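Local coordinates for protein alpha-L-arabinosidase (Xanthomonas axonopodis pv. citri, PDB 6D25) that probably removes alpha-L-arabinofuranosyl side groups from arabinoxylans, including internal di-substituted ones, as a trimeric GH51 glycoside hydrolase, at residues F283-W288 with P417-G422; Q290-T295 with A349-L354; T424-V429 with T446-S451. All coordinates share one frame; numbering follows the deposited sequence.

Interaction 1 (F283-W288 with P417-G422); sequences FDEAAW and PQYRHG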
loop_
_atom_site.group_PDB
_atom_site.type_symbol
_atom_site.label_atom_id
_atom_site.label_comp_id
_atom_site.label_asym_id
_atom_site.label_seq_id
_atom_site.Cartn_x
_atom_site.Cartn_y
_atom_site.Cartn_z
ATOM N N PHE A 283 34.891 1.528 -31.676
ATOM C CA PHE A 283 35.425 2.328 -30.611
ATOM C C PHE A 283 36.949 2.359 -30.695
ATOM O O PHE A 283 37.573 1.453 -31.224
ATOM C CB PHE A 283 34.984 1.787 -29.246
ATOM C CG PHE A 283 35.178 0.306 -29.019
ATOM C CD1 PHE A 283 36.362 -0.191 -28.525
ATOM C CD2 PHE A 283 34.137 -0.588 -29.270
ATOM C CE1 PHE A 283 36.507 -1.547 -28.328
ATOM C CE2 PHE A 283 34.289 -1.946 -29.065
ATOM C CZ PHE A 283 35.474 -2.429 -28.594
ATOM N N ASP A 284 37.504 3.396 -30.097
ATOM C CA ASP A 284 38.935 3.599 -30.070
ATOM C C ASP A 284 39.474 3.229 -28.675
ATOM O O ASP A 284 38.733 2.753 -27.789
ATOM C CB ASP A 284 39.290 5.029 -30.468
ATOM C CG ASP A 284 38.758 6.108 -29.536
ATOM O OD1 ASP A 284 38.286 5.792 -28.409
ATOM O OD2 ASP A 284 38.781 7.273 -29.987
ATOM N N GLU A 285 40.764 3.447 -28.463
ATOM C CA GLU A 285 41.398 2.987 -27.238
ATOM C C GLU A 285 40.853 3.776 -26.042
ATOM O O GLU A 285 40.770 3.206 -24.952
ATOM C CB GLU A 285 42.911 3.120 -27.328
ATOM C CG GLU A 285 43.650 2.561 -26.128
ATOM C CD GLU A 285 45.159 2.452 -26.297
ATOM O OE1 GLU A 285 45.670 2.851 -27.400
ATOM O OE2 GLU A 285 45.855 2.037 -25.330
ATOM N N ALA A 286 40.545 5.070 -26.231
ATOM C CA ALA A 286 39.958 5.894 -25.140
ATOM C C ALA A 286 38.653 5.256 -24.623
ATOM O O ALA A 286 38.463 5.141 -23.414
ATOM C CB ALA A 286 39.731 7.319 -25.617
ATOM N N ALA A 287 37.785 4.808 -25.534
ATOM C CA ALA A 287 36.521 4.197 -25.155
ATOM C C ALA A 287 36.745 2.823 -24.503
ATOM O O ALA A 287 35.992 2.418 -23.615
ATOM C CB ALA A 287 35.625 4.074 -26.366
ATOM N N TRP A 288 37.768 2.105 -24.969
ATOM C CA TRP A 288 38.185 0.811 -24.389
ATOM C C TRP A 288 38.541 0.992 -22.912
ATOM O O TRP A 288 37.928 0.367 -22.019
ATOM C CB TRP A 288 39.365 0.266 -25.196
ATOM C CG TRP A 288 40.113 -0.891 -24.619
ATOM C CD1 TRP A 288 41.234 -0.815 -23.846
ATOM C CD2 TRP A 288 39.855 -2.294 -24.831
ATOM N NE1 TRP A 288 41.681 -2.069 -23.543
ATOM C CE2 TRP A 288 40.842 -2.999 -24.104
ATOM C CE3 TRP A 288 38.880 -3.024 -25.519
ATOM C CZ2 TRP A 288 40.899 -4.394 -24.079
ATOM C CZ3 TRP A 288 38.928 -4.406 -25.495
ATOM C CH2 TRP A 288 39.928 -5.084 -24.771
ATOM N N PRO A 417 52.068 -2.722 -12.998
ATOM C CA PRO A 417 52.023 -1.314 -13.344
ATOM C C PRO A 417 50.597 -0.944 -13.780
ATOM O O PRO A 417 49.758 -1.840 -14.040
ATOM C CB PRO A 417 52.982 -1.097 -14.525
ATOM C CG PRO A 417 53.567 -2.454 -14.814
ATOM C CD PRO A 417 52.779 -3.482 -14.030
ATOM N N GLN A 418 50.350 0.359 -13.872
ATOM C CA GLN A 418 49.121 0.842 -14.476
ATOM C C GLN A 418 49.259 0.851 -15.994
ATOM O O GLN A 418 50.331 1.097 -16.549
ATOM C CB GLN A 418 48.769 2.241 -13.976
ATOM C CG GLN A 418 48.515 2.307 -12.474
ATOM C CD GLN A 418 47.220 1.631 -12.096
ATOM O OE1 GLN A 418 46.130 2.125 -12.380
ATOM N NE2 GLN A 418 47.318 0.500 -11.434
ATOM N N TYR A 419 48.141 0.559 -16.647
ATOM C CA TYR A 419 47.922 0.860 -18.047
ATOM C C TYR A 419 47.263 2.241 -18.122
ATOM O O TYR A 419 46.195 2.430 -17.525
ATOM C CB TYR A 419 47.026 -0.214 -18.665
ATOM C CG TYR A 419 46.324 0.132 -19.957
ATOM C CD1 TYR A 419 46.965 0.821 -20.989
ATOM C CD2 TYR A 419 45.029 -0.296 -20.174
ATOM C CE1 TYR A 419 46.310 1.097 -22.179
ATOM C CE2 TYR A 419 44.357 -0.027 -21.349
ATOM C CZ TYR A 419 45.009 0.652 -22.366
ATOM O OH TYR A 419 44.325 0.878 -23.524
ATOM N N ARG A 420 47.910 3.180 -18.808
ATOM C CA ARG A 420 47.403 4.558 -18.864
ATOM C C ARG A 420 47.175 4.941 -20.324
ATOM O O ARG A 420 48.004 4.658 -21.178
ATOM C CB ARG A 420 48.407 5.580 -18.315
ATOM C CG ARG A 420 49.038 5.204 -16.988
ATOM C CD ARG A 420 49.731 6.418 -16.349
ATOM N NE ARG A 420 49.809 6.268 -14.900
ATOM C CZ ARG A 420 50.805 5.668 -14.266
ATOM N NH1 ARG A 420 50.668 5.296 -12.999
ATOM N NH2 ARG A 420 51.911 5.401 -14.937
ATOM N N HIS A 421 46.064 5.596 -20.584
ATOM C CA HIS A 421 45.791 6.163 -21.878
ATOM C C HIS A 421 45.019 7.450 -21.648
ATOM O O HIS A 421 43.977 7.425 -21.010
ATOM C CB HIS A 421 45.029 5.171 -22.768
ATOM C CG HIS A 421 44.847 5.655 -24.160
ATOM N ND1 HIS A 421 45.868 5.621 -25.087
ATOM C CD2 HIS A 421 43.786 6.222 -24.769
ATOM C CE1 HIS A 421 45.442 6.146 -26.228
ATOM N NE2 HIS A 421 44.170 6.521 -26.057
ATOM N N GLY A 422 45.570 8.553 -22.124
ATOM C CA GLY A 422 45.039 9.878 -21.781
ATOM C C GLY A 422 44.992 10.093 -20.281
ATOM O O GLY A 422 45.978 9.833 -19.610
HETATM O O HOH W 1 47.995 4.328 -24.074
HETATM O O HOH W 2 42.045 6.858 -28.159
#

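Interaction 2 (Q290-T295 with A349-L354); sequences QTLSRT and ALVASL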
loop_
_atom_site.group_PDB
_atom_site.type_symbol
_atom_site.label_atom_id
_atom_site.label_comp_id
_atom_site.label_asym_id
_atom_site.label_seq_id
_atom_site.Cartn_x
_atom_site.Cartn_y
_atom_site.Cartn_z
ATOM N N GLN A 290 38.106 3.530 -20.926
ATOM C CA GLN A 290 37.031 4.128 -20.142
ATOM C C GLN A 290 36.035 3.034 -19.687
ATOM O O GLN A 290 35.573 3.063 -18.561
ATOM C CB GLN A 290 36.289 5.234 -20.905
ATOM C CG GLN A 290 35.430 6.086 -19.948
ATOM C CD GLN A 290 34.058 6.579 -20.371
ATOM O OE1 GLN A 290 33.154 6.708 -19.509
ATOM N NE2 GLN A 290 33.908 6.914 -21.666
ATOM N N THR A 291 35.702 2.111 -20.576
ATOM C CA THR A 291 34.780 1.038 -20.243
ATOM C C THR A 291 35.350 0.157 -19.120
ATOM O O THR A 291 34.651 -0.186 -18.166
ATOM C CB THR A 291 34.460 0.188 -21.482
ATOM O OG1 THR A 291 33.959 1.037 -22.503
ATOM C CG2 THR A 291 33.465 -0.896 -21.191
ATOM N N LEU A 292 36.626 -0.216 -19.232
ATOM C CA LEU A 292 37.224 -1.070 -18.243
ATOM C C LEU A 292 37.368 -0.332 -16.899
ATOM O O LEU A 292 37.176 -0.916 -15.837
ATOM C CB LEU A 292 38.573 -1.591 -18.767
ATOM C CG LEU A 292 38.511 -2.392 -20.067
ATOM C CD1 LEU A 292 39.880 -2.971 -20.412
ATOM C CD2 LEU A 292 37.458 -3.507 -19.979
ATOM N N SER A 293 37.726 0.949 -16.949
ATOM C CA SER A 293 37.809 1.775 -15.750
ATOM C C SER A 293 36.449 1.799 -15.038
ATOM O O SER A 293 36.345 1.581 -13.803
ATOM C CB SER A 293 38.260 3.156 -16.090
ATOM O OG SER A 293 38.396 3.946 -14.922
ATOM N N ARG A 294 35.399 2.049 -15.793
ATOM C CA ARG A 294 34.069 2.073 -15.218
ATOM C C ARG A 294 33.680 0.708 -14.645
ATOM O O ARG A 294 33.033 0.670 -13.591
ATOM C CB ARG A 294 33.034 2.555 -16.237
ATOM C CG ARG A 294 33.010 4.074 -16.329
ATOM C CD ARG A 294 32.083 4.576 -17.401
ATOM N NE ARG A 294 31.950 6.035 -17.417
ATOM C CZ ARG A 294 30.965 6.699 -16.809
ATOM N NH1 ARG A 294 30.962 8.016 -16.861
ATOM N NH2 ARG A 294 29.993 6.043 -16.177
ATOM N N THR A 295 34.046 -0.387 -15.298
ATOM C CA THR A 295 33.576 -1.688 -14.800
ATOM C C THR A 295 34.264 -2.003 -13.458
ATOM O O THR A 295 33.679 -2.622 -12.581
ATOM C CB THR A 295 33.709 -2.796 -15.850
ATOM O OG1 THR A 295 32.630 -3.727 -15.673
ATOM C CG2 THR A 295 35.006 -3.556 -15.732
ATOM N N ALA A 349 33.931 -9.232 -23.200
ATOM C CA ALA A 349 34.578 -10.394 -22.562
ATOM C C ALA A 349 35.426 -9.925 -21.379
ATOM O O ALA A 349 35.343 -10.518 -20.296
ATOM C CB ALA A 349 35.409 -11.131 -23.553
ATOM N N LEU A 350 36.263 -8.891 -21.592
ATOM C CA LEU A 350 37.095 -8.419 -20.474
ATOM C C LEU A 350 36.234 -7.886 -19.323
ATOM O O LEU A 350 36.607 -8.057 -18.146
ATOM C CB LEU A 350 38.110 -7.374 -20.965
ATOM C CG LEU A 350 39.440 -7.977 -21.420
ATOM C CD1 LEU A 350 39.338 -8.617 -22.798
ATOM C CD2 LEU A 350 40.544 -6.972 -21.418
ATOM N N VAL A 351 35.128 -7.197 -19.641
ATOM C CA VAL A 351 34.231 -6.752 -18.601
ATOM C C VAL A 351 33.807 -7.952 -17.747
ATOM O O VAL A 351 33.852 -7.894 -16.509
ATOM C CB VAL A 351 33.014 -5.982 -19.151
ATOM C CG1 VAL A 351 31.895 -5.879 -18.143
ATOM C CG2 VAL A 351 33.430 -4.599 -19.629
ATOM N N ALA A 352 33.408 -9.044 -18.390
ATOM C CA ALA A 352 32.973 -10.225 -17.629
ATOM C C ALA A 352 34.119 -10.801 -16.793
ATOM O O ALA A 352 33.908 -11.122 -15.619
ATOM C CB ALA A 352 32.383 -11.248 -18.569
ATOM N N SER A 353 35.333 -10.950 -17.356
ATOM C CA SER A 353 36.421 -11.575 -16.590
ATOM C C SER A 353 36.781 -10.702 -15.386
ATOM O O SER A 353 37.001 -11.245 -14.281
ATOM C CB SER A 353 37.654 -11.904 -17.419
ATOM O OG SER A 353 38.240 -10.718 -17.908
ATOM N N LEU A 354 36.761 -9.404 -15.548
ATOM C CA LEU A 354 37.132 -8.524 -14.423
ATOM C C LEU A 354 36.093 -8.608 -13.297
ATOM O O LEU A 354 36.445 -8.610 -12.114
ATOM C CB LEU A 354 37.304 -7.094 -14.918
ATOM C CG LEU A 354 38.419 -6.867 -15.931
ATOM C CD1 LEU A 354 38.354 -5.451 -16.462
ATOM C CD2 LEU A 354 39.762 -7.137 -15.311
#

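Interaction 3 (T424-V429 with T446-S451); sequences TQVPAV and TNLDAS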
loop_
_atom_site.group_PDB
_atom_site.type_symbol
_atom_site.label_atom_id
_atom_site.label_comp_id
_atom_site.label_asym_id
_atom_site.label_seq_id
_atom_site.Cartn_x
_atom_site.Cartn_y
_atom_site.Cartn_z
ATOM N N THR A 424 43.147 8.450 -18.132
ATOM C CA THR A 424 42.577 7.272 -17.454
ATOM C C THR A 424 43.670 6.239 -17.189
ATOM O O THR A 424 44.555 6.041 -18.021
ATOM C CB THR A 424 41.457 6.652 -18.298
ATOM O OG1 THR A 424 40.479 7.677 -18.438
ATOM C CG2 THR A 424 40.801 5.439 -17.684
ATOM N N GLN A 425 43.609 5.614 -16.009
ATOM C CA GLN A 425 44.504 4.519 -15.701
ATOM C C GLN A 425 43.725 3.379 -15.053
ATOM O O GLN A 425 42.784 3.592 -14.305
ATOM C CB GLN A 425 45.684 4.945 -14.831
ATOM C CG GLN A 425 45.356 5.459 -13.457
ATOM C CD GLN A 425 46.655 5.838 -12.764
ATOM O OE1 GLN A 425 47.635 6.295 -13.386
ATOM N NE2 GLN A 425 46.703 5.581 -11.470
ATOM N N VAL A 426 44.161 2.171 -15.392
ATOM C CA VAL A 426 43.664 0.915 -14.816
ATOM C C VAL A 426 44.863 0.002 -14.570
ATOM O O VAL A 426 45.918 0.223 -15.126
ATOM C CB VAL A 426 42.649 0.253 -15.755
ATOM C CG1 VAL A 426 41.422 1.128 -15.956
ATOM C CG2 VAL A 426 43.270 -0.119 -17.101
ATOM N N PRO A 427 44.697 -1.033 -13.746
ATOM C CA PRO A 427 45.768 -2.033 -13.653
ATOM C C PRO A 427 46.037 -2.661 -15.031
ATOM O O PRO A 427 45.093 -2.972 -15.741
ATOM C CB PRO A 427 45.268 -3.079 -12.627
ATOM C CG PRO A 427 43.777 -2.842 -12.552
ATOM C CD PRO A 427 43.602 -1.360 -12.803
ATOM N N ALA A 428 47.317 -2.830 -15.392
ATOM C CA ALA A 428 47.666 -3.446 -16.643
ATOM C C ALA A 428 47.145 -4.901 -16.686
ATOM O O ALA A 428 46.646 -5.348 -17.711
ATOM C CB ALA A 428 49.149 -3.397 -16.853
ATOM N N VAL A 429 47.301 -5.621 -15.574
ATOM C CA VAL A 429 46.866 -7.011 -15.486
ATOM C C VAL A 429 46.067 -7.193 -14.203
ATOM O O VAL A 429 46.373 -6.612 -13.149
ATOM C CB VAL A 429 48.067 -7.976 -15.530
ATOM C CG1 VAL A 429 47.667 -9.434 -15.297
ATOM C CG2 VAL A 429 48.831 -7.853 -16.856
ATOM N N THR A 446 43.864 -11.428 -16.997
ATOM C CA THR A 446 43.399 -10.541 -18.021
ATOM C C THR A 446 44.424 -9.422 -18.223
ATOM O O THR A 446 44.839 -8.775 -17.245
ATOM C CB THR A 446 42.057 -9.913 -17.627
ATOM O OG1 THR A 446 41.095 -10.965 -17.525
ATOM C CG2 THR A 446 41.579 -8.900 -18.635
ATOM N N ASN A 447 44.820 -9.214 -19.473
ATOM C CA ASN A 447 45.674 -8.078 -19.855
ATOM C C ASN A 447 44.742 -6.997 -20.416
ATOM O O ASN A 447 44.173 -7.167 -21.503
ATOM C CB ASN A 447 46.721 -8.491 -20.889
ATOM C CG ASN A 447 47.734 -7.407 -21.233
ATOM O OD1 ASN A 447 47.519 -6.225 -20.870
ATOM N ND2 ASN A 447 48.833 -7.810 -21.907
ATOM N N LEU A 448 44.602 -5.900 -19.686
ATOM C CA LEU A 448 43.667 -4.810 -20.018
ATOM C C LEU A 448 44.252 -3.898 -21.090
ATOM O O LEU A 448 43.509 -3.121 -21.672
ATOM C CB LEU A 448 43.370 -3.972 -18.766
ATOM C CG LEU A 448 42.487 -4.619 -17.685
ATOM C CD1 LEU A 448 43.253 -5.623 -16.847
ATOM C CD2 LEU A 448 41.876 -3.550 -16.783
ATOM N N ASP A 449 45.548 -3.947 -21.324
ATOM C CA ASP A 449 46.203 -3.017 -22.251
ATOM C C ASP A 449 45.744 -3.359 -23.682
ATOM O O ASP A 449 45.813 -4.514 -24.108
ATOM C CB ASP A 449 47.729 -3.080 -22.105
ATOM C CG ASP A 449 48.450 -1.883 -22.692
ATOM O OD1 ASP A 449 48.208 -1.602 -23.904
ATOM O OD2 ASP A 449 49.258 -1.241 -21.934
ATOM N N ALA A 450 45.318 -2.343 -24.427
ATOM C CA ALA A 450 44.854 -2.517 -25.810
ATOM C C ALA A 450 46.021 -2.887 -26.739
ATOM O O ALA A 450 45.761 -3.412 -27.822
ATOM C CB ALA A 450 44.188 -1.244 -26.322
ATOM N N SER A 451 47.276 -2.627 -26.385
ATOM C CA SER A 451 48.328 -2.946 -27.349
ATOM C C SER A 451 49.589 -3.564 -26.720
ATOM O O SER A 451 50.347 -4.176 -27.463
ATOM C CB SER A 451 48.670 -1.742 -28.199
ATOM O OG SER A 451 49.256 -0.740 -27.396
#

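Interaction 1 (F283-W288 with P417-G422)
E285, in the first turn of helix 285-312, meets Y419 and H421 of strand 407-421, where a helix of the (beta/alpha)8 barrel of this GH51 enzyme faces its C-terminal beta domain. The Y419 hydroxyl donates to E285 OE2, with 2.6 Å between OH and OE2, and reaches the anti lone pair of that oxygen. The carboxylate lies at the edge of the tyrosine ring and nearly coplanar with it, their planes 25° apart. The same glutamate lies over one face of the H421 imidazole: CG stands 3.8 Å from the ring centroid, almost on the ring normal, a CH-pi contact, and CD is 3.5 Å from H421 ND1. Carboxylate and imidazole planes are stacked, 13° apart. With CG anti to the backbone N (chi1 -176°) and an extended chain beyond it, E285 spans the gap between helix and strand. The W288 side chain, one turn on, runs roughly perpendicular to that of Y419, its CD1 4.1 Å from Y419 CE2; its indole NE1 is hydrogen-bonded to the carbonyl of L448.

Two waters extend the polar network. One donates to R420 O, pairs with H421 ND1 at the edge of the imidazole and donates weakly to E285 OE2. The other accepts from A286 N and pairs with H421 NE2, 3.0 Å from that nitrogen. At the start of the helix D284 is the N-cap: its OD1 accepts from A287 N at 3.1 Å, met nearly along the C-O axis of the carboxylate.

Interaction 2 (Q290-T295 with A349-L354)
L292, T295 and V351 are at the centre of an apolar contact between helices 285-312 and 346-361. The CD2 methyl of L292 is shared among three partners: it rests against L350 CB at 4.0 Å, L354 CD1 at 4.1 Å and, a little farther off, V351 CG2. Its other methyl, CD1, meets L350 CD2. Although the CB of L292 leaves the helix to one side, CG, anti to the carbonyl carbon (chi1 -59°), carries the two methyls toward helix 346-361, where the side chain lies crosswise to that of L354. T291 adds CG2, which touches V351 CG2 at 4.0 Å, while T295 CG2 packs on L354 CD1 at 3.9 Å. V351 also meets T295, through its CG1 methyl, so both threonines, one turn apart on the same helix, border it.

The helices run in nearly the same direction, their axes 10.0 Å apart at closest approach and crossing at -22°. They follow strands 262-269 and 319-325, neighbours in the parallel eight-stranded sheet, as expected for successive helices on the outside of a (beta/alpha)8 barrel. Strands 424-435 and 513-519 of the C-terminal beta domain also touch this pair, S293 meeting V426 and L350 meeting I514.

Polar atoms at the interface find their partners beyond the two segments. T295 OG1 lies only 3.4 Å from V351 CG1, yet this buried hydroxyl is hydrogen-bonded to T269 OG1 and to N355 ND2. T291 OG1 is bonded to the carbonyl of A287, one turn back. Away from the contact, Q290 OE1 accepts from G272 N.

Interaction 3 (T424-V429 with T446-S451)
A428 O takes the backbone N-H of L448 in a single hydrogen bond, at a place where the short stretches 426-429 and 446-449 run 128° apart, well short of antiparallel. The N-to-O distance is 2.9 Å, and the N-H comes in tilted 22° from the carbonyl plane. N447 OD1 also lies near A428 O, but as a second acceptor it makes no bond there. It serves its own segment instead, accepting from D449 N at 3.0 Å in an Asx turn. D449 repeats the motif: its OD1 presents the anti lone pair to S451 N, 2.8 Å away, and also accepts from A452 N. These turns shape the chain as strand 441-447 gives way to a loop.

L448 supplies the apolar part. CG stands anti to the carbonyl carbon (chi1 -72°), and the branched end spreads beside the P427 carbonyl, with CD2 3.7 Å from V426 CG2. The leucine also touches L354 of helix 346-361. V429 and N447 form a non-hydrogen-bonded antiparallel pair, their CA atoms 4.7 Å apart, and V429 CA approaches T446 O at 3.2 Å in a CA-H...O contact. Strands 424-435 and 441-447 are the arms of a beta hairpin, splayed at its open end, within the beta sheet of the C-terminal arabinofuranosidase domain.

How the interactions relate
Interactions 1 and 2 share helix 285-312, and interaction 2 lies within the span of chain that interaction 1 closes; interaction 3 follows later. Their centres are about 12 Å (1 to 2), 7 Å (1 to 3) and 10 Å (2 to 3) apart. Strands 407-421 and 424-435 are sheet neighbours, so interactions 1 and 3 are joined by the backbone bond from Y419 N to V426 O. W288 packs on L350 between interactions 1 and 2, and S353 OG meets T446 OG1, a probable hydrogen bond, between interactions 2 and 3. Together they form one continuous seam between two barrel helices and the beta domain, joining the two parts of each subunit.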